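Long-range contact in cysteine hydrolase (Staphylococcus aureus, PDB 6KUA), which probably hydrolyses nicotinamide to nicotinic acid and ammonia, as a zinc-containing nicotinamidase of the isochorismatase-like cysteine hydrolases: residues N43-D54 with I93-K104. Numbering follows the deposited sequence.
Sequences NYYQDHIFFLMD and IKAQPNVHFIDK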
ATOM      1  N   ASN A  43     -14.042  21.141 -14.841  1.00 28.02           N
ATOM      2  CA  ASN A  43     -15.215  20.649 -15.556  1.00 27.44           C
ATOM      3  C   ASN A  43     -15.233  21.155 -16.991  1.00 34.07           C
ATOM      4  O   ASN A  43     -15.529  20.394 -17.922  1.00 30.26           O
ATOM      5  CB  ASN A  43     -16.484  21.070 -14.816  1.00 31.16           C
ATOM      6  CG  ASN A  43     -17.720  20.388 -15.344  1.00 38.85           C
ATOM      7  OD1 ASN A  43     -17.910  19.182 -15.162  1.00 34.48           O
ATOM      8  ND2 ASN A  43     -18.586  21.163 -15.991  1.00 39.78           N
ATOM      9  N   TYR A  44     -14.873  22.428 -17.189  1.00 31.76           N
ATOM     10  CA  TYR A  44     -14.774  22.995 -18.530  1.00 29.72           C
ATOM     11  C   TYR A  44     -14.011  22.078 -19.473  1.00 35.57           C
ATOM     12  O   TYR A  44     -14.454  21.813 -20.597  1.00 34.21           O
ATOM     13  CB  TYR A  44     -14.100  24.367 -18.468  1.00 25.10           C
ATOM     14  CG  TYR A  44     -13.923  25.007 -19.821  1.00 26.68           C
ATOM     15  CD1 TYR A  44     -14.967  25.702 -20.431  1.00 28.74           C
ATOM     16  CD2 TYR A  44     -12.718  24.920 -20.497  1.00 31.47           C
ATOM     17  CE1 TYR A  44     -14.813  26.287 -21.679  1.00 28.67           C
ATOM     18  CE2 TYR A  44     -12.548  25.514 -21.743  1.00 33.35           C
ATOM     19  CZ  TYR A  44     -13.604  26.197 -22.328  1.00 31.92           C
ATOM     20  OH  TYR A  44     -13.435  26.768 -23.570  1.00 31.76           O
ATOM     21  N   TYR A  45     -12.857  21.579 -19.033  1.00 31.76           N
ATOM     22  CA  TYR A  45     -12.032  20.708 -19.864  1.00 33.08           C
ATOM     23  C   TYR A  45     -12.408  19.247 -19.722  1.00 28.61           C
ATOM     24  O   TYR A  45     -11.728  18.392 -20.295  1.00 29.03           O
ATOM     25  CB  TYR A  45     -10.550  20.878 -19.513  1.00 28.89           C
ATOM     26  CG  TYR A  45     -10.004  22.236 -19.856  1.00 33.44           C
ATOM     27  CD1 TYR A  45      -9.557  22.518 -21.142  1.00 32.70           C
ATOM     28  CD2 TYR A  45      -9.930  23.240 -18.900  1.00 34.07           C
ATOM     29  CE1 TYR A  45      -9.062  23.757 -21.459  1.00 35.93           C
ATOM     30  CE2 TYR A  45      -9.424  24.497 -19.220  1.00 29.50           C
ATOM     31  CZ  TYR A  45      -8.999  24.742 -20.496  1.00 33.27           C
ATOM     32  OH  TYR A  45      -8.488  25.977 -20.827  1.00 41.99           O
ATOM     33  N   GLN A  46     -13.465  18.955 -18.966  1.00 31.05           N
ATOM     34  CA  GLN A  46     -13.853  17.595 -18.608  1.00 34.68           C
ATOM     35  C   GLN A  46     -12.708  16.850 -17.923  1.00 32.22           C
ATOM     36  O   GLN A  46     -12.571  15.638 -18.068  1.00 30.56           O
ATOM     37  CB  GLN A  46     -14.365  16.818 -19.826  1.00 36.49           C
ATOM     38  CG  GLN A  46     -15.665  17.374 -20.410  1.00 42.91           C
ATOM     39  CD  GLN A  46     -16.860  17.231 -19.465  1.00 50.13           C
ATOM     40  OE1 GLN A  46     -17.345  18.220 -18.903  1.00 50.10           O
ATOM     41  NE2 GLN A  46     -17.343  15.996 -19.292  1.00 48.03           N
ATOM     42  N   ASP A  47     -11.866  17.581 -17.191  1.00 31.30           N
ATOM     43  CA  ASP A  47     -10.908  16.960 -16.291  1.00 26.98           C
ATOM     44  C   ASP A  47     -11.632  16.343 -15.096  1.00 23.80           C
ATOM     45  O   ASP A  47     -12.781  16.665 -14.790  1.00 25.42           O
ATOM     46  CB  ASP A  47      -9.883  17.980 -15.811  1.00 27.24           C
ATOM     47  CG  ASP A  47      -8.895  18.380 -16.905  1.00 35.37           C
ATOM     48  OD1 ASP A  47      -8.588  17.540 -17.777  1.00 34.83           O
ATOM     49  OD2 ASP A  47      -8.420  19.538 -16.889  1.00 38.84           O
ATOM     50  N   HIS A  48     -10.948  15.439 -14.412  1.00 25.26           N
ATOM     51  CA  HIS A  48     -11.598  14.649 -13.387  1.00 22.18           C
ATOM     52  C   HIS A  48     -11.558  15.359 -12.044  1.00 22.25           C
ATOM     53  O   HIS A  48     -10.558  15.982 -11.686  1.00 22.85           O
ATOM     54  CB  HIS A  48     -10.948  13.272 -13.307  1.00 20.18           C
ATOM     55  CG  HIS A  48     -11.258  12.427 -14.494  1.00 26.36           C
ATOM     56  ND1 HIS A  48     -12.418  11.686 -14.590  1.00 24.66           N
ATOM     57  CD2 HIS A  48     -10.601  12.263 -15.672  1.00 22.59           C
ATOM     58  CE1 HIS A  48     -12.444  11.073 -15.761  1.00 27.61           C
ATOM     59  NE2 HIS A  48     -11.356  11.410 -16.437  1.00 22.41           N
ATOM     60  N   ILE A  49     -12.665  15.269 -11.312  1.00 24.22           N
ATOM     61  CA  ILE A  49     -12.825  15.908 -10.013  1.00 19.69           C
ATOM     62  C   ILE A  49     -13.263  14.844  -9.021  1.00 21.85           C
ATOM     63  O   ILE A  49     -14.259  14.148  -9.251  1.00 23.37           O
ATOM     64  CB  ILE A  49     -13.850  17.057 -10.047  1.00 22.92           C
ATOM     65  CG1 ILE A  49     -13.501  18.062 -11.147  1.00 23.34           C
ATOM     66  CG2 ILE A  49     -13.876  17.755  -8.711  1.00 21.73           C
ATOM     67  CD1 ILE A  49     -14.697  18.611 -11.879  1.00 22.95           C
ATOM     68  N   PHE A  50     -12.533  14.735  -7.913  1.00 22.20           N
ATOM     69  CA  PHE A  50     -12.804  13.747  -6.875  1.00 19.67           C
ATOM     70  C   PHE A  50     -13.176  14.491  -5.604  1.00 23.80           C
ATOM     71  O   PHE A  50     -12.395  15.316  -5.114  1.00 22.88           O
ATOM     72  CB  PHE A  50     -11.594  12.837  -6.644  1.00 20.21           C
ATOM     73  CG  PHE A  50     -11.186  12.040  -7.856  1.00 19.39           C
ATOM     74  CD1 PHE A  50     -10.515  12.644  -8.912  1.00 21.39           C
ATOM     75  CD2 PHE A  50     -11.457  10.674  -7.926  1.00 25.06           C
ATOM     76  CE1 PHE A  50     -10.136  11.913 -10.041  1.00 20.62           C
ATOM     77  CE2 PHE A  50     -11.077   9.922  -9.048  1.00 23.11           C
ATOM     78  CZ  PHE A  50     -10.416  10.537 -10.105  1.00 24.91           C
ATOM     79  N   PHE A  51     -14.383  14.230  -5.094  1.00 21.98           N
ATOM     80  CA  PHE A  51     -14.807  14.730  -3.796  1.00 23.15           C
ATOM     81  C   PHE A  51     -14.543  13.639  -2.762  1.00 25.95           C
ATOM     82  O   PHE A  51     -15.118  12.547  -2.847  1.00 25.86           O
ATOM     83  CB  PHE A  51     -16.283  15.139  -3.826  1.00 26.02           C
ATOM     84  CG  PHE A  51     -16.568  16.313  -4.733  1.00 23.17           C
ATOM     85  CD1 PHE A  51     -16.794  16.122  -6.082  1.00 25.22           C
ATOM     86  CD2 PHE A  51     -16.592  17.607  -4.229  1.00 22.21           C
ATOM     87  CE1 PHE A  51     -17.051  17.212  -6.929  1.00 26.26           C
ATOM     88  CE2 PHE A  51     -16.844  18.685  -5.050  1.00 25.30           C
ATOM     89  CZ  PHE A  51     -17.076  18.491  -6.406  1.00 25.93           C
ATOM     90  N   LEU A  52     -13.635  13.918  -1.828  1.00 23.90           N
ATOM     91  CA  LEU A  52     -13.168  12.947  -0.845  1.00 25.22           C
ATOM     92  C   LEU A  52     -13.725  13.321   0.521  1.00 28.48           C
ATOM     93  O   LEU A  52     -13.496  14.436   0.997  1.00 26.99           O
ATOM     94  CB  LEU A  52     -11.644  12.901  -0.814  1.00 24.30           C
ATOM     95  CG  LEU A  52     -11.143  12.299  -2.122  1.00 26.38           C
ATOM     96  CD1 LEU A  52     -10.108  13.201  -2.778  1.00 25.65           C
ATOM     97  CD2 LEU A  52     -10.596  10.911  -1.854  1.00 31.85           C
ATOM     98  N   MET A  53     -14.439  12.385   1.154  1.00 28.95           N
ATOM     99  CA  MET A  53     -15.245  12.707   2.327  1.00 31.69           C
ATOM    100  C   MET A  53     -15.102  11.669   3.430  1.00 29.49           C
ATOM    101  O   MET A  53     -15.331  10.479   3.204  1.00 25.17           O
ATOM    102  CB  MET A  53     -16.719  12.835   1.939  1.00 34.08           C
ATOM    103  CG  MET A  53     -16.972  13.960   0.948  1.00 34.69           C
ATOM    104  SD  MET A  53     -16.881  15.563   1.757  1.00 53.24           S
ATOM    105  CE  MET A  53     -17.514  15.097   3.358  1.00 39.88           C
ATOM    106  N   ASP A  54     -14.735  12.139   4.618  1.00 30.94           N
ATOM    107  CA  ASP A  54     -14.740  11.326   5.825  1.00 36.87           C
ATOM    108  C   ASP A  54     -16.041  10.544   5.957  1.00 40.15           C
ATOM    109  O   ASP A  54     -17.137  11.108   5.879  1.00 34.79           O
ATOM    110  CB  ASP A  54     -14.552  12.225   7.052  1.00 47.89           C
ATOM    111  CG  ASP A  54     -13.162  12.115   7.650  1.00 58.28           C
ATOM    112  OD1 ASP A  54     -12.578  11.001   7.590  1.00 57.71           O
ATOM    113  OD2 ASP A  54     -12.654  13.142   8.172  1.00 61.11           O
ATOM    114  N   ILE A  93     -23.634  18.302 -11.217  1.00 38.40           N
ATOM    115  CA  ILE A  93     -22.636  17.619 -12.035  1.00 35.92           C
ATOM    116  C   ILE A  93     -22.370  16.189 -11.580  1.00 33.96           C
ATOM    117  O   ILE A  93     -21.592  15.482 -12.229  1.00 32.30           O
ATOM    118  CB  ILE A  93     -21.310  18.412 -12.114  1.00 36.45           C
ATOM    119  CG1 ILE A  93     -20.679  18.608 -10.726  1.00 34.95           C
ATOM    120  CG2 ILE A  93     -21.514  19.762 -12.784  1.00 32.60           C
ATOM    121  CD1 ILE A  93     -19.266  19.169 -10.795  1.00 28.10           C
ATOM    122  N   LYS A  94     -23.022  15.722 -10.517  1.00 33.75           N
ATOM    123  CA  LYS A  94     -22.610  14.465  -9.897  1.00 37.33           C
ATOM    124  C   LYS A  94     -22.816  13.240 -10.787  1.00 40.96           C
ATOM    125  O   LYS A  94     -22.155  12.220 -10.563  1.00 39.21           O
ATOM    126  CB  LYS A  94     -23.338  14.269  -8.572  1.00 36.48           C
ATOM    127  CG  LYS A  94     -24.828  14.530  -8.630  1.00 41.61           C
ATOM    128  CD  LYS A  94     -25.468  14.235  -7.286  1.00 40.32           C
ATOM    129  CE  LYS A  94     -26.823  13.578  -7.448  1.00 46.29           C
ATOM    130  NZ  LYS A  94     -27.559  13.543  -6.158  1.00 45.02           N
ATOM    131  N   ALA A  95     -23.689  13.304 -11.795  1.00 37.94           N
ATOM    132  CA  ALA A  95     -23.852  12.161 -12.691  1.00 36.86           C
ATOM    133  C   ALA A  95     -22.813  12.112 -13.810  1.00 40.65           C
ATOM    134  O   ALA A  95     -22.756  11.112 -14.539  1.00 36.71           O
ATOM    135  CB  ALA A  95     -25.254  12.162 -13.306  1.00 41.74           C
ATOM    136  N   GLN A  96     -21.992  13.147 -13.963  1.00 34.16           N
ATOM    137  CA  GLN A  96     -21.039  13.185 -15.056  1.00 35.26           C
ATOM    138  C   GLN A  96     -19.910  12.176 -14.847  1.00 35.31           C
ATOM    139  O   GLN A  96     -19.519  11.884 -13.713  1.00 33.45           O
ATOM    140  CB  GLN A  96     -20.461  14.588 -15.201  1.00 35.42           C
ATOM    141  CG  GLN A  96     -21.516  15.667 -15.434  1.00 37.15           C
ATOM    142  CD  GLN A  96     -20.897  17.045 -15.621  1.00 41.28           C
ATOM    143  OE1 GLN A  96     -21.610  18.043 -15.729  1.00 40.07           O
ATOM    144  NE2 GLN A  96     -19.558  17.104 -15.656  1.00 31.59           N
ATOM    145  N   PRO A  97     -19.351  11.642 -15.938  1.00 33.33           N
ATOM    146  CA  PRO A  97     -18.301  10.627 -15.796  1.00 37.73           C
ATOM    147  C   PRO A  97     -16.977  11.181 -15.280  1.00 34.77           C
ATOM    148  O   PRO A  97     -16.138  10.393 -14.833  1.00 30.66           O
ATOM    149  CB  PRO A  97     -18.164  10.069 -17.223  1.00 36.82           C
ATOM    150  CG  PRO A  97     -18.550  11.219 -18.103  1.00 36.21           C
ATOM    151  CD  PRO A  97     -19.639  11.947 -17.353  1.00 35.89           C
ATOM    152  N   ASN A  98     -16.764  12.498 -15.326  1.00 33.20           N
ATOM    153  CA  ASN A  98     -15.548  13.107 -14.809  1.00 29.08           C
ATOM    154  C   ASN A  98     -15.670  13.549 -13.354  1.00 27.34           C
ATOM    155  O   ASN A  98     -14.809  14.292 -12.880  1.00 25.32           O
ATOM    156  CB  ASN A  98     -15.128  14.299 -15.689  1.00 27.64           C
ATOM    157  CG  ASN A  98     -16.096  15.475 -15.609  1.00 32.65           C
ATOM    158  OD1 ASN A  98     -17.310  15.303 -15.721  1.00 30.62           O
ATOM    159  ND2 ASN A  98     -15.553  16.685 -15.443  1.00 25.60           N
ATOM    160  N   VAL A  99     -16.700  13.099 -12.633  1.00 27.47           N
ATOM    161  CA  VAL A  99     -16.971  13.518 -11.261  1.00 26.39           C
ATOM    162  C   VAL A  99     -17.092  12.274 -10.393  1.00 27.90           C
ATOM    163  O   VAL A  99     -17.857  11.360 -10.719  1.00 29.52           O
ATOM    164  CB  VAL A  99     -18.253  14.365 -11.154  1.00 30.08           C
ATOM    165  CG1 VAL A  99     -18.596  14.636  -9.700  1.00 30.79           C
ATOM    166  CG2 VAL A  99     -18.099  15.665 -11.927  1.00 28.05           C
ATOM    167  N   HIS A 100     -16.350  12.240  -9.289  1.00 23.29           N
ATOM    168  CA  HIS A 100     -16.296  11.061  -8.433  1.00 23.73           C
ATOM    169  C   HIS A 100     -16.421  11.454  -6.973  1.00 23.64           C
ATOM    170  O   HIS A 100     -15.941  12.510  -6.542  1.00 22.60           O
ATOM    171  CB  HIS A 100     -14.998  10.278  -8.611  1.00 25.79           C
ATOM    172  CG  HIS A 100     -14.589  10.133 -10.040  1.00 29.04           C
ATOM    173  ND1 HIS A 100     -14.769   8.966 -10.750  1.00 31.41           N
ATOM    174  CD2 HIS A 100     -14.035  11.019 -10.902  1.00 24.89           C
ATOM    175  CE1 HIS A 100     -14.325   9.134 -11.983  1.00 34.12           C
ATOM    176  NE2 HIS A 100     -13.882  10.372 -12.103  1.00 30.84           N
ATOM    177  N   PHE A 101     -17.053  10.565  -6.217  1.00 25.00           N
ATOM    178  CA  PHE A 101     -17.264  10.742  -4.793  1.00 26.45           C
ATOM    179  C   PHE A 101     -16.719   9.508  -4.099  1.00 27.71           C
ATOM    180  O   PHE A 101     -17.135   8.389  -4.408  1.00 26.98           O
ATOM    181  CB  PHE A 101     -18.743  10.945  -4.482  1.00 26.64           C
ATOM    182  CG  PHE A 101     -18.996  11.510  -3.123  1.00 27.75           C
ATOM    183  CD1 PHE A 101     -18.949  10.693  -2.004  1.00 28.51           C
ATOM    184  CD2 PHE A 101     -19.282  12.860  -2.962  1.00 30.00           C
ATOM    185  CE1 PHE A 101     -19.195  11.210  -0.733  1.00 35.08           C
ATOM    186  CE2 PHE A 101     -19.523  13.389  -1.704  1.00 30.43           C
ATOM    187  CZ  PHE A 101     -19.489  12.557  -0.585  1.00 33.14           C
ATOM    188  N   ILE A 102     -15.787   9.710  -3.178  1.00 26.95           N
ATOM    189  CA  ILE A 102     -15.022   8.624  -2.584  1.00 26.60           C
ATOM    190  C   ILE A 102     -15.106   8.787  -1.073  1.00 24.03           C
ATOM    191  O   ILE A 102     -14.781   9.860  -0.555  1.00 26.27           O
ATOM    192  CB  ILE A 102     -13.559   8.649  -3.061  1.00 30.92           C
ATOM    193  CG1 ILE A 102     -13.484   8.295  -4.552  1.00 30.53           C
ATOM    194  CG2 ILE A 102     -12.682   7.727  -2.218  1.00 29.00           C
ATOM    195  CD1 ILE A 102     -12.093   8.047  -5.034  1.00 30.14           C
ATOM    196  N   ASP A 103     -15.578   7.744  -0.377  1.00 28.12           N
ATOM    197  CA  ASP A 103     -15.541   7.701   1.084  1.00 28.42           C
ATOM    198  C   ASP A 103     -14.163   7.270   1.561  1.00 22.50           C
ATOM    199  O   ASP A 103     -13.565   6.344   1.008  1.00 29.89           O
ATOM    200  CB  ASP A 103     -16.569   6.713   1.647  1.00 31.72           C
ATOM    201  CG  ASP A 103     -17.987   7.029   1.244  1.00 40.30           C
ATOM    202  OD1 ASP A 103     -18.408   8.211   1.316  1.00 41.72           O
ATOM    203  OD2 ASP A 103     -18.696   6.069   0.876  1.00 45.45           O
ATOM    204  N   LYS A 104     -13.665   7.934   2.594  1.00 21.82           N
ATOM    205  CA  LYS A 104     -12.367   7.604   3.166  1.00 24.30           C
ATOM    206  C   LYS A 104     -12.518   7.414   4.668  1.00 27.63           C
ATOM    207  O   LYS A 104     -13.435   7.962   5.282  1.00 30.56           O
ATOM    208  CB  LYS A 104     -11.311   8.689   2.867  1.00 26.86           C
ATOM    209  CG  LYS A 104     -11.582  10.066   3.465  1.00 25.47           C
ATOM    210  CD  LYS A 104     -10.547  11.055   2.946  1.00 25.69           C
ATOM    211  CE  LYS A 104     -10.757  12.465   3.468  1.00 30.18           C
ATOM    212  NZ  LYS A 104     -10.254  12.654   4.851  1.00 28.56           N
TER
HETATM  213  O   HOH W   1     -20.998  20.182 -17.440  1.00 44.09           O
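Phe-50 and His-100 are paired neighbours on strands 48-54 and 99-104, the outer two strands on one side of the parallel sheet in this alpha/beta isochorismatase fold. Backbone bonds run from Ile-49 N to Asn-98 O through to Lys-104 N and Met-53 O, in parallel register.

The packing is tight on the face bearing Phe-50, Leu-52, His-100 and Ile-102, where helix 115-121 packs on Phe-50 and Ile-102 and Arg-122 lies beside His-48 and His-100. The Phe-50 and His-100 rings form an offset stack, planes 11° apart and centroids 4.4 Å apart; each CG lies anti to its carbonyl carbon (chi1 -61° and -43°), and the parallel pairing carries both rings out in the same direction. Imidazole suits this place because it offers a flat face to the phenyl and a polar edge to His-48. His-48 ND1 lies in the plane of the His-100 ring, 3.2 Å from His-100 NE2, in a hydrogen bond that either ring could donate. Ile-102 CD1 meets the edge of the Phe-50 ring, and Ile-102 CG2 packs on Leu-52 CD2.

The other face is looser at its outer margin: Phe-51 is buried, its ring meeting Tyr-90 edge-to-face, whereas Phe-101, on the outermost strand, is exposed. Met-53 CG touches Phe-101 CZ, and Phe-51 O lies over one face of that ring.

At the zinc end, the side chain of Asp-54 comes within about 3 Å of the bound zinc ion. Lys-104 NZ pairs chiefly with Asp-10 and makes a long salt bridge to Asp-54 OD1 (4.0 Å).

At the other end, amides, which both donate and accept, bridge from partly exposed Asn-43 and Gln-96 to buried Asn-98. Asn-98 ND2 reaches Asp-47 O at 2.8 Å, while Gln-96, extended beyond CG, sends NE2 to Asn-43 OD1 (2.7 Å) and Asn-98 OD1 (2.9 Å). A water completes the link, donating to Gln-96 OE1 and accepting from Asn-43 ND2 at 3.0 Å.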